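Local coordinates for protein ribonucleoside-diphosphate reductase (Pseudomonas aeruginosa, PDB 5IM3) that probably reduces ribonucleoside diphosphates to deoxyribonucleotides for DNA synthesis, as an allosteric class I enzyme that binds dATP, at residues Y453-H458 with K518-R523; A484-D489 with P568-S573; M492-V495 with S500-L503. All coordinates share one frame; numbering follows the deposited sequence.

Contact 1 (Y453-H458 with K518-R523); sequences YLETWH and KAFEER
Trp457 and Phe520 meet just beyond the C-terminal end of strand 450-455 of the ten-stranded alpha-beta barrel of ribonucleotide reductase, where the chain leaving the strand faces helix 517-532. The two aromatic planes are only 27° apart, yet the five-membered ring of the tryptophan and the phenyl ring are displaced so far that they share little face, with centroids 5.6 Å apart. What touches is the pyrrole corner: Trp457 NE1 lies near the plane of the phenyl ring at its edge, 3.6 Å from Phe520 CE1, while Trp457 CD1 packs 3.7 Å from Phe520 CZ. Phe520 reaches across because its CG stands anti to the backbone N (chi1 168°), carrying the ring off the helix toward the turn. Two large aromatic side chains suit this place, since even the nearest CA atoms, those of Trp457 and Phe520, are 11.9 Å apart. The side chain of Trp457 lies about 13 Å from a bound dATP.

Glu455 opens a type I beta turn that closes at His458, with His458 N bonded to Glu455 O. The turn brings Trp457 back over Glu455, whose CB lies over one face of the indole, offset toward its rim. The carboxylate approaches Phe520 from the opposite direction, their planes 44° apart. Buried as it is, this acid is well supplied with partners: Lys566 makes a salt bridge to OE2 and His513 a hydrogen bond to OE1, which probably favours the charged form. The indole adds a weak, bent bond, Trp457 NE1 to Glu455 OE2 at 2.7 Å, and the same OE2 lies 3.7 Å from Phe520 CE1.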
loop_
_atom_site.group_PDB
_atom_site.type_symbol
_atom_site.label_atom_id
_atom_site.label_comp_id
_atom_site.label_asym_id
_atom_site.label_seq_id
_atom_site.Cartn_x
_atom_site.Cartn_y
_atom_site.Cartn_z
ATOM N N TYR A 453 -4.511 18.688 30.509
ATOM C CA TYR A 453 -5.260 19.530 29.586
ATOM C C TYR A 453 -4.376 20.660 29.071
ATOM O O TYR A 453 -3.580 21.229 29.823
ATOM C CB TYR A 453 -6.495 20.124 30.265
ATOM C CG TYR A 453 -7.643 19.161 30.451
ATOM C CD1 TYR A 453 -7.626 18.216 31.470
ATOM C CD2 TYR A 453 -8.764 19.227 29.637
ATOM C CE1 TYR A 453 -8.681 17.346 31.654
ATOM C CE2 TYR A 453 -9.825 18.358 29.814
ATOM C CZ TYR A 453 -9.776 17.420 30.825
ATOM O OH TYR A 453 -10.824 16.552 31.009
ATOM N N LEU A 454 -4.529 20.991 27.790
ATOM C CA LEU A 454 -3.796 22.100 27.192
ATOM C C LEU A 454 -4.701 22.846 26.221
ATOM O O LEU A 454 -5.419 22.226 25.433
ATOM C CB LEU A 454 -2.540 21.616 26.467
ATOM C CG LEU A 454 -1.490 22.699 26.228
ATOM C CD1 LEU A 454 -0.810 23.076 27.537
ATOM C CD2 LEU A 454 -0.471 22.244 25.196
ATOM N N GLU A 455 -4.659 24.173 26.281
ATOM C CA GLU A 455 -5.492 25.003 25.425
ATOM C C GLU A 455 -4.893 25.082 24.020
ATOM O O GLU A 455 -3.677 24.969 23.834
ATOM C CB GLU A 455 -5.647 26.397 26.035
ATOM C CG GLU A 455 -6.870 27.166 25.559
ATOM C CD GLU A 455 -7.266 28.283 26.507
ATOM O OE1 GLU A 455 -7.077 28.127 27.735
ATOM O OE2 GLU A 455 -7.774 29.317 26.028
ATOM N N THR A 456 -5.767 25.284 23.025
ATOM C CA THR A 456 -5.418 25.002 21.633
ATOM C C THR A 456 -4.482 26.035 21.005
ATOM O O THR A 456 -3.876 25.742 19.968
ATOM C CB THR A 456 -6.694 24.892 20.791
ATOM O OG1 THR A 456 -7.656 24.089 21.486
ATOM C CG2 THR A 456 -6.394 24.238 19.452
ATOM N N TRP A 457 -4.349 27.223 21.590
ATOM C CA TRP A 457 -3.382 28.205 21.110
ATOM C C TRP A 457 -2.013 28.053 21.764
ATOM O O TRP A 457 -1.081 28.776 21.394
ATOM C CB TRP A 457 -3.901 29.631 21.341
ATOM C CG TRP A 457 -4.363 29.906 22.744
ATOM C CD1 TRP A 457 -5.654 29.955 23.186
ATOM C CD2 TRP A 457 -3.539 30.173 23.888
ATOM N NE1 TRP A 457 -5.686 30.236 24.527
ATOM C CE2 TRP A 457 -4.402 30.371 24.985
ATOM C CE3 TRP A 457 -2.160 30.260 24.091
ATOM C CZ2 TRP A 457 -3.930 30.654 26.264
ATOM C CZ3 TRP A 457 -1.692 30.541 25.367
ATOM C CH2 TRP A 457 -2.575 30.736 26.434
ATOM N N HIS A 458 -1.869 27.138 22.720
ATOM C CA HIS A 458 -0.598 26.953 23.407
ATOM C C HIS A 458 0.478 26.513 22.421
ATOM O O HIS A 458 0.258 25.629 21.590
ATOM C CB HIS A 458 -0.761 25.915 24.516
ATOM C CG HIS A 458 0.342 25.921 25.530
ATOM N ND1 HIS A 458 1.575 25.354 25.293
ATOM C CD2 HIS A 458 0.386 26.402 26.794
ATOM C CE1 HIS A 458 2.335 25.494 26.364
ATOM N NE2 HIS A 458 1.636 26.126 27.290
ATOM N N LYS A 518 -16.871 36.107 24.620
ATOM C CA LYS A 518 -16.532 37.295 23.842
ATOM C C LYS A 518 -15.255 37.949 24.351
ATOM O O LYS A 518 -14.424 38.410 23.559
ATOM C CB LYS A 518 -17.685 38.297 23.883
ATOM C CG LYS A 518 -18.764 38.060 22.844
ATOM C CD LYS A 518 -19.689 39.262 22.736
ATOM C CE LYS A 518 -20.588 39.162 21.517
ATOM N NZ LYS A 518 -21.413 37.926 21.538
ATOM N N ALA A 519 -15.088 38.011 25.673
ATOM C CA ALA A 519 -13.892 38.626 26.240
ATOM C C ALA A 519 -12.627 37.960 25.712
ATOM O O ALA A 519 -11.654 38.642 25.376
ATOM C CB ALA A 519 -13.943 38.557 27.765
ATOM N N PHE A 520 -12.622 36.628 25.630
ATOM C CA PHE A 520 -11.450 35.933 25.110
ATOM C C PHE A 520 -11.219 36.262 23.642
ATOM O O PHE A 520 -10.085 36.525 23.230
ATOM C CB PHE A 520 -11.597 34.422 25.289
ATOM C CG PHE A 520 -10.576 33.624 24.523
ATOM C CD1 PHE A 520 -9.345 33.328 25.084
ATOM C CD2 PHE A 520 -10.842 33.179 23.236
ATOM C CE1 PHE A 520 -8.402 32.598 24.378
ATOM C CE2 PHE A 520 -9.903 32.452 22.531
ATOM C CZ PHE A 520 -8.682 32.161 23.105
ATOM N N GLU A 521 -12.285 36.254 22.838
ATOM C CA GLU A 521 -12.126 36.408 21.396
ATOM C C GLU A 521 -11.631 37.801 21.039
ATOM O O GLU A 521 -10.831 37.960 20.110
ATOM C CB GLU A 521 -13.451 36.102 20.696
ATOM C CG GLU A 521 -13.968 34.701 20.984
ATOM C CD GLU A 521 -15.095 34.279 20.059
ATOM O OE1 GLU A 521 -15.455 35.062 19.155
ATOM O OE2 GLU A 521 -15.619 33.160 20.241
ATOM N N GLU A 522 -12.097 38.821 21.762
ATOM C CA GLU A 522 -11.579 40.170 21.558
ATOM C C GLU A 522 -10.106 40.247 21.937
ATOM O O GLU A 522 -9.275 40.740 21.164
ATOM C CB GLU A 522 -12.400 41.172 22.372
ATOM C CG GLU A 522 -11.785 42.565 22.451
ATOM C CD GLU A 522 -12.647 43.542 23.219
ATOM O OE1 GLU A 522 -13.828 43.221 23.474
ATOM O OE2 GLU A 522 -12.137 44.629 23.569
ATOM N N ARG A 523 -9.763 39.759 23.131
ATOM C CA ARG A 523 -8.379 39.823 23.582
ATOM C C ARG A 523 -7.478 38.963 22.707
ATOM O O ARG A 523 -6.331 39.332 22.435
ATOM C CB ARG A 523 -8.288 39.391 25.048
ATOM C CG ARG A 523 -6.935 39.653 25.707
ATOM C CD ARG A 523 -6.594 41.131 25.716
ATOM N NE ARG A 523 -5.354 41.408 26.431
ATOM C CZ ARG A 523 -4.740 42.586 26.425
ATOM N NH1 ARG A 523 -5.254 43.598 25.741
ATOM N NH2 ARG A 523 -3.611 42.755 27.106
#

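Contact 2 (A484-D489 with P568-S573); sequences ANWIPD and PCNLRS
Asp489 OD1 accepts a hydrogen bond from the indole NE1 of Trp896 and also lies against the ring of Pro568, 3.5 Å from CD. Arg735 forms a salt bridge with the other oxygen, OD2, so both ends of this buried carboxylate have partners, which probably stabilises its negative charge. The proline meets Asp489 from the opposite direction with carbon only, and so takes no hydrogen bond from it.

Trp486 carries the rest of the contact. Its first torsion (-167°) swings the indole opposite the backbone N, and the ring extends from the strand until CH2, on the six-membered ring, meets the helix. There CH2 packs 3.9 Å from Cys569 CB, and the sulfur makes an oblique sulfur-aromatic contact, SG being 5.0 Å from the centroid of the six-membered ring of Trp486. The small cysteine lets the broad indole come close. Asn570 crosses the tryptophan at about a right angle, amide and ring planes 74° apart; its ND2 bonds to Lys566 O and its OD1 to Val581 N, which fix the amide's rotation.

The contact thus joins the end of barrel strand 482-487 and the start of helix 489-496 to helix 566-571, which follows the adjacent parallel strand 562-565, while helix 724-735 packs against Pro568.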
loop_
_atom_site.group_PDB
_atom_site.type_symbol
_atom_site.label_atom_id
_atom_site.label_comp_id
_atom_site.label_asym_id
_atom_site.label_seq_id
_atom_site.Cartn_x
_atom_site.Cartn_y
_atom_site.Cartn_z
ATOM N N ALA A 484 -5.987 15.826 27.057
ATOM C CA ALA A 484 -7.237 16.346 26.522
ATOM C C ALA A 484 -7.023 17.755 25.991
ATOM O O ALA A 484 -6.261 18.532 26.566
ATOM C CB ALA A 484 -8.347 16.351 27.577
ATOM N N ASN A 485 -7.708 18.073 24.893
ATOM C CA ASN A 485 -7.716 19.424 24.354
ATOM C C ASN A 485 -8.713 20.298 25.107
ATOM O O ASN A 485 -9.848 19.888 25.367
ATOM C CB ASN A 485 -8.078 19.410 22.868
ATOM C CG ASN A 485 -6.985 18.817 21.999
ATOM O OD1 ASN A 485 -7.174 17.774 21.367
ATOM N ND2 ASN A 485 -5.843 19.491 21.944
ATOM N N TRP A 486 -8.282 21.511 25.442
ATOM C CA TRP A 486 -9.127 22.542 26.047
ATOM C C TRP A 486 -9.382 23.582 24.952
ATOM O O TRP A 486 -8.587 24.498 24.748
ATOM C CB TRP A 486 -8.436 23.127 27.279
ATOM C CG TRP A 486 -9.293 23.978 28.169
ATOM C CD1 TRP A 486 -9.075 25.282 28.506
ATOM C CD2 TRP A 486 -10.489 23.582 28.853
ATOM N NE1 TRP A 486 -10.062 25.724 29.354
ATOM C CE2 TRP A 486 -10.942 24.699 29.583
ATOM C CE3 TRP A 486 -11.219 22.393 28.918
ATOM C CZ2 TRP A 486 -12.096 24.663 30.367
ATOM C CZ3 TRP A 486 -12.368 22.359 29.696
ATOM C CH2 TRP A 486 -12.795 23.487 30.407
ATOM N N ILE A 487 -10.493 23.429 24.239
ATOM C CA ILE A 487 -10.687 24.064 22.937
ATOM C C ILE A 487 -11.557 25.304 23.116
ATOM O O ILE A 487 -12.706 25.177 23.563
ATOM C CB ILE A 487 -11.323 23.099 21.928
ATOM C CG1 ILE A 487 -10.525 21.795 21.859
ATOM C CG2 ILE A 487 -11.390 23.756 20.547
ATOM C CD1 ILE A 487 -11.218 20.700 21.072
ATOM N N PRO A 488 -11.074 26.497 22.768
ATOM C CA PRO A 488 -11.955 27.671 22.763
ATOM C C PRO A 488 -12.893 27.656 21.566
ATOM O O PRO A 488 -12.578 27.111 20.506
ATOM C CB PRO A 488 -10.980 28.854 22.684
ATOM C CG PRO A 488 -9.612 28.280 22.930
ATOM C CD PRO A 488 -9.675 26.862 22.492
ATOM N N ASP A 489 -14.060 28.280 21.748
ATOM C CA ASP A 489 -15.024 28.389 20.656
ATOM C C ASP A 489 -14.392 29.024 19.425
ATOM O O ASP A 489 -14.705 28.642 18.291
ATOM C CB ASP A 489 -16.237 29.207 21.104
ATOM C CG ASP A 489 -17.247 28.385 21.884
ATOM O OD1 ASP A 489 -16.938 27.226 22.231
ATOM O OD2 ASP A 489 -18.350 28.902 22.152
ATOM N N PRO A 568 -18.302 26.746 26.620
ATOM C CA PRO A 568 -19.544 26.284 27.263
ATOM C C PRO A 568 -19.341 25.860 28.712
ATOM O O PRO A 568 -20.243 26.060 29.534
ATOM C CB PRO A 568 -19.999 25.114 26.375
ATOM C CG PRO A 568 -18.826 24.752 25.543
ATOM C CD PRO A 568 -18.027 26.008 25.375
ATOM N N CYS A 569 -18.180 25.293 29.055
ATOM C CA CYS A 569 -17.913 24.950 30.450
ATOM C C CYS A 569 -17.866 26.186 31.338
ATOM O O CYS A 569 -18.212 26.110 32.522
ATOM C CB CYS A 569 -16.594 24.184 30.573
ATOM S SG CYS A 569 -16.597 22.529 29.864
ATOM N N ASN A 570 -17.430 27.324 30.800
ATOM C CA ASN A 570 -17.285 28.530 31.610
ATOM C C ASN A 570 -18.525 29.412 31.566
ATOM O O ASN A 570 -18.955 29.923 32.605
ATOM C CB ASN A 570 -16.065 29.339 31.153
ATOM C CG ASN A 570 -14.782 28.884 31.816
ATOM O OD1 ASN A 570 -14.498 29.250 32.955
ATOM N ND2 ASN A 570 -13.994 28.088 31.103
ATOM N N LEU A 571 -19.105 29.604 30.379
ATOM C CA LEU A 571 -20.277 30.462 30.254
ATOM C C LEU A 571 -21.480 29.889 30.990
ATOM O O LEU A 571 -22.354 30.646 31.425
ATOM C CB LEU A 571 -20.612 30.672 28.777
ATOM C CG LEU A 571 -19.634 31.563 28.010
ATOM C CD1 LEU A 571 -19.838 31.432 26.513
ATOM C CD2 LEU A 571 -19.801 33.010 28.440
ATOM N N ARG A 572 -21.541 28.569 31.146
ATOM C CA ARG A 572 -22.653 27.922 31.827
ATOM C C ARG A 572 -22.312 27.514 33.253
ATOM O O ARG A 572 -23.171 26.963 33.948
ATOM C CB ARG A 572 -23.111 26.695 31.035
ATOM C CG ARG A 572 -23.464 27.003 29.586
ATOM C CD ARG A 572 -24.158 25.825 28.920
ATOM N NE ARG A 572 -25.366 25.436 29.635
ATOM C CZ ARG A 572 -26.059 24.329 29.396
ATOM N NH1 ARG A 572 -25.663 23.489 28.450
ATOM N NH2 ARG A 572 -27.151 24.064 30.104
ATOM N N SER A 573 -21.089 27.772 33.703
ATOM C CA SER A 573 -20.719 27.451 35.074
ATOM C C SER A 573 -21.472 28.370 36.033
ATOM O O SER A 573 -21.470 29.592 35.837
ATOM C CB SER A 573 -19.214 27.601 35.270
ATOM O OG SER A 573 -18.850 27.380 36.621
#

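Contact 3 (M492-V495 with S500-L503); sequences MKRV and SWTL
Arg494, on helix 489-496, comes nearest to the start of strand 500-504 at Ser500, the two CA atoms lying 6.3 Å apart. Only four residues separate the segments, so helix and strand are linked by a short connection, and the strand's first carbonyl is within range of a side chain leaving the helix.

Arginine fits this place because it can fold back and still end in a donor. Its chain bends at chi2 (-74°), and CB, CG and CD pass beside Ser500 O, with CD at 3.3 Å from that oxygen. The guanidinium then supplies the polar contact: Arg494 NH1 donates to Ser500 O at 2.8 Å, with a fairly straight N-H...O angle of 160°. The two ends of this bond are oriented differently. The oxygen lies almost in the guanidinium plane, at its edge, whereas the donor stands well above the plane of the carbonyl rather than on a lone pair. Since the acceptor belongs to the backbone, the grip does not depend on the serine side chain, whose CB points away from the helix.

Arg494 NH1 also makes a salt bridge with Glu528, so this one nitrogen serves both the strand and helix 517-532. Nearer the helix backbone, the aliphatic CG of Arg494 lies 4.3 Å from Trp501 CE3, meeting the indole obliquely. Trp501 is a broad ring with one N-H, and suits a setting rich in rings: it stacks with Tyr524, meets Phe491 edge-to-face and bonds through NE1 to Thr456 O.

Strand 500-504 pairs antiparallel with strand 539-543 in a two-stranded sheet beside the barrel, while Ala544, opening helix 544-558, packs against Arg494, and helix 517-532 covers Trp501 through Tyr524.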
loop_
_atom_site.group_PDB
_atom_site.type_symbol
_atom_site.label_atom_id
_atom_site.label_comp_id
_atom_site.label_asym_id
_atom_site.label_seq_id
_atom_site.Cartn_x
_atom_site.Cartn_y
_atom_site.Cartn_z
ATOM N N MET A 492 -12.849 26.596 16.904
ATOM C CA MET A 492 -13.858 25.933 16.087
ATOM C C MET A 492 -14.456 26.892 15.065
ATOM O O MET A 492 -14.740 26.501 13.928
ATOM C CB MET A 492 -14.955 25.350 16.977
ATOM C CG MET A 492 -14.466 24.327 17.994
ATOM S SD MET A 492 -13.659 22.895 17.257
ATOM C CE MET A 492 -14.972 22.255 16.212
ATOM N N LYS A 493 -14.662 28.154 15.455
ATOM C CA LYS A 493 -15.120 29.154 14.495
ATOM C C LYS A 493 -14.159 29.264 13.317
ATOM O O LYS A 493 -14.588 29.364 12.162
ATOM C CB LYS A 493 -15.278 30.513 15.178
ATOM C CG LYS A 493 -16.459 30.619 16.130
ATOM C CD LYS A 493 -16.584 32.038 16.670
ATOM C CE LYS A 493 -17.795 32.205 17.575
ATOM N NZ LYS A 493 -17.921 33.602 18.081
ATOM N N ARG A 494 -12.853 29.249 13.592
ATOM C CA ARG A 494 -11.869 29.341 12.519
ATOM C C ARG A 494 -11.854 28.076 11.666
ATOM O O ARG A 494 -11.565 28.143 10.467
ATOM C CB ARG A 494 -10.482 29.613 13.103
ATOM C CG ARG A 494 -10.369 30.935 13.857
ATOM C CD ARG A 494 -10.329 32.131 12.912
ATOM N NE ARG A 494 -10.317 33.404 13.632
ATOM C CZ ARG A 494 -9.226 33.981 14.129
ATOM N NH1 ARG A 494 -8.038 33.403 13.995
ATOM N NH2 ARG A 494 -9.322 35.140 14.766
ATOM N N VAL A 495 -12.167 26.923 12.258
ATOM C CA VAL A 495 -12.302 25.699 11.473
ATOM C C VAL A 495 -13.501 25.806 10.538
ATOM O O VAL A 495 -13.393 25.570 9.328
ATOM C CB VAL A 495 -12.419 24.478 12.404
ATOM C CG1 VAL A 495 -12.739 23.215 11.604
ATOM C CG2 VAL A 495 -11.135 24.289 13.207
ATOM N N SER A 500 -7.394 31.239 9.963
ATOM C CA SER A 500 -6.076 30.965 10.506
ATOM C C SER A 500 -6.145 30.856 12.030
ATOM O O SER A 500 -7.191 31.067 12.650
ATOM C CB SER A 500 -5.094 32.054 10.081
ATOM O OG SER A 500 -5.499 33.313 10.592
ATOM N N TRP A 501 -5.010 30.530 12.642
ATOM C CA TRP A 501 -4.945 30.293 14.078
ATOM C C TRP A 501 -3.506 30.496 14.525
ATOM O O TRP A 501 -2.591 29.906 13.942
ATOM C CB TRP A 501 -5.433 28.876 14.412
ATOM C CG TRP A 501 -5.462 28.542 15.873
ATOM C CD1 TRP A 501 -4.657 27.655 16.526
ATOM C CD2 TRP A 501 -6.348 29.082 16.862
ATOM N NE1 TRP A 501 -4.986 27.610 17.859
ATOM C CE2 TRP A 501 -6.021 28.476 18.092
ATOM C CE3 TRP A 501 -7.385 30.018 16.829
ATOM C CZ2 TRP A 501 -6.693 28.776 19.276
ATOM C CZ3 TRP A 501 -8.053 30.316 18.010
ATOM C CH2 TRP A 501 -7.702 29.697 19.214
ATOM N N THR A 502 -3.309 31.328 15.543
ATOM C CA THR A 502 -1.978 31.704 16.002
ATOM C C THR A 502 -1.684 31.053 17.346
ATOM O O THR A 502 -2.512 31.098 18.262
ATOM C CB THR A 502 -1.847 33.226 16.118
ATOM O OG1 THR A 502 -2.133 33.829 14.850
ATOM C CG2 THR A 502 -0.438 33.613 16.550
ATOM N N LEU A 503 -0.502 30.455 17.461
ATOM C CA LEU A 503 -0.046 29.851 18.701
ATOM C C LEU A 503 0.822 30.841 19.470
ATOM O O LEU A 503 1.661 31.533 18.885
ATOM C CB LEU A 503 0.740 28.565 18.427
ATOM C CG LEU A 503 0.085 27.571 17.462
ATOM C CD1 LEU A 503 0.912 26.298 17.351
ATOM C CD2 LEU A 503 -1.334 27.250 17.897
#

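How the contacts relate
Contacts 1 and 2 are buried and start from neighbouring parallel strands of the same barrel sheet, 450-455 and 482-487, joined by backbone hydrogen bonds of Leu454 with Ala484 and Trp486. Contact 3, only partly buried, ties helix 489-496, which follows strand 482-487, to the small two-stranded sheet. There a charged side chain grips a backbone oxygen, whereas the other two rely on packing, chiefly of rings in contact 1 and of an indole, a cysteine and a proline in contact 2. Helix 566-571 serves both buried contacts, since Lys566 at its start pairs with Glu455. Contact 3 joins contact 1 through a salt bridge between Lys493 and Glu521, and contact 2 through Ile487 packing on Met492.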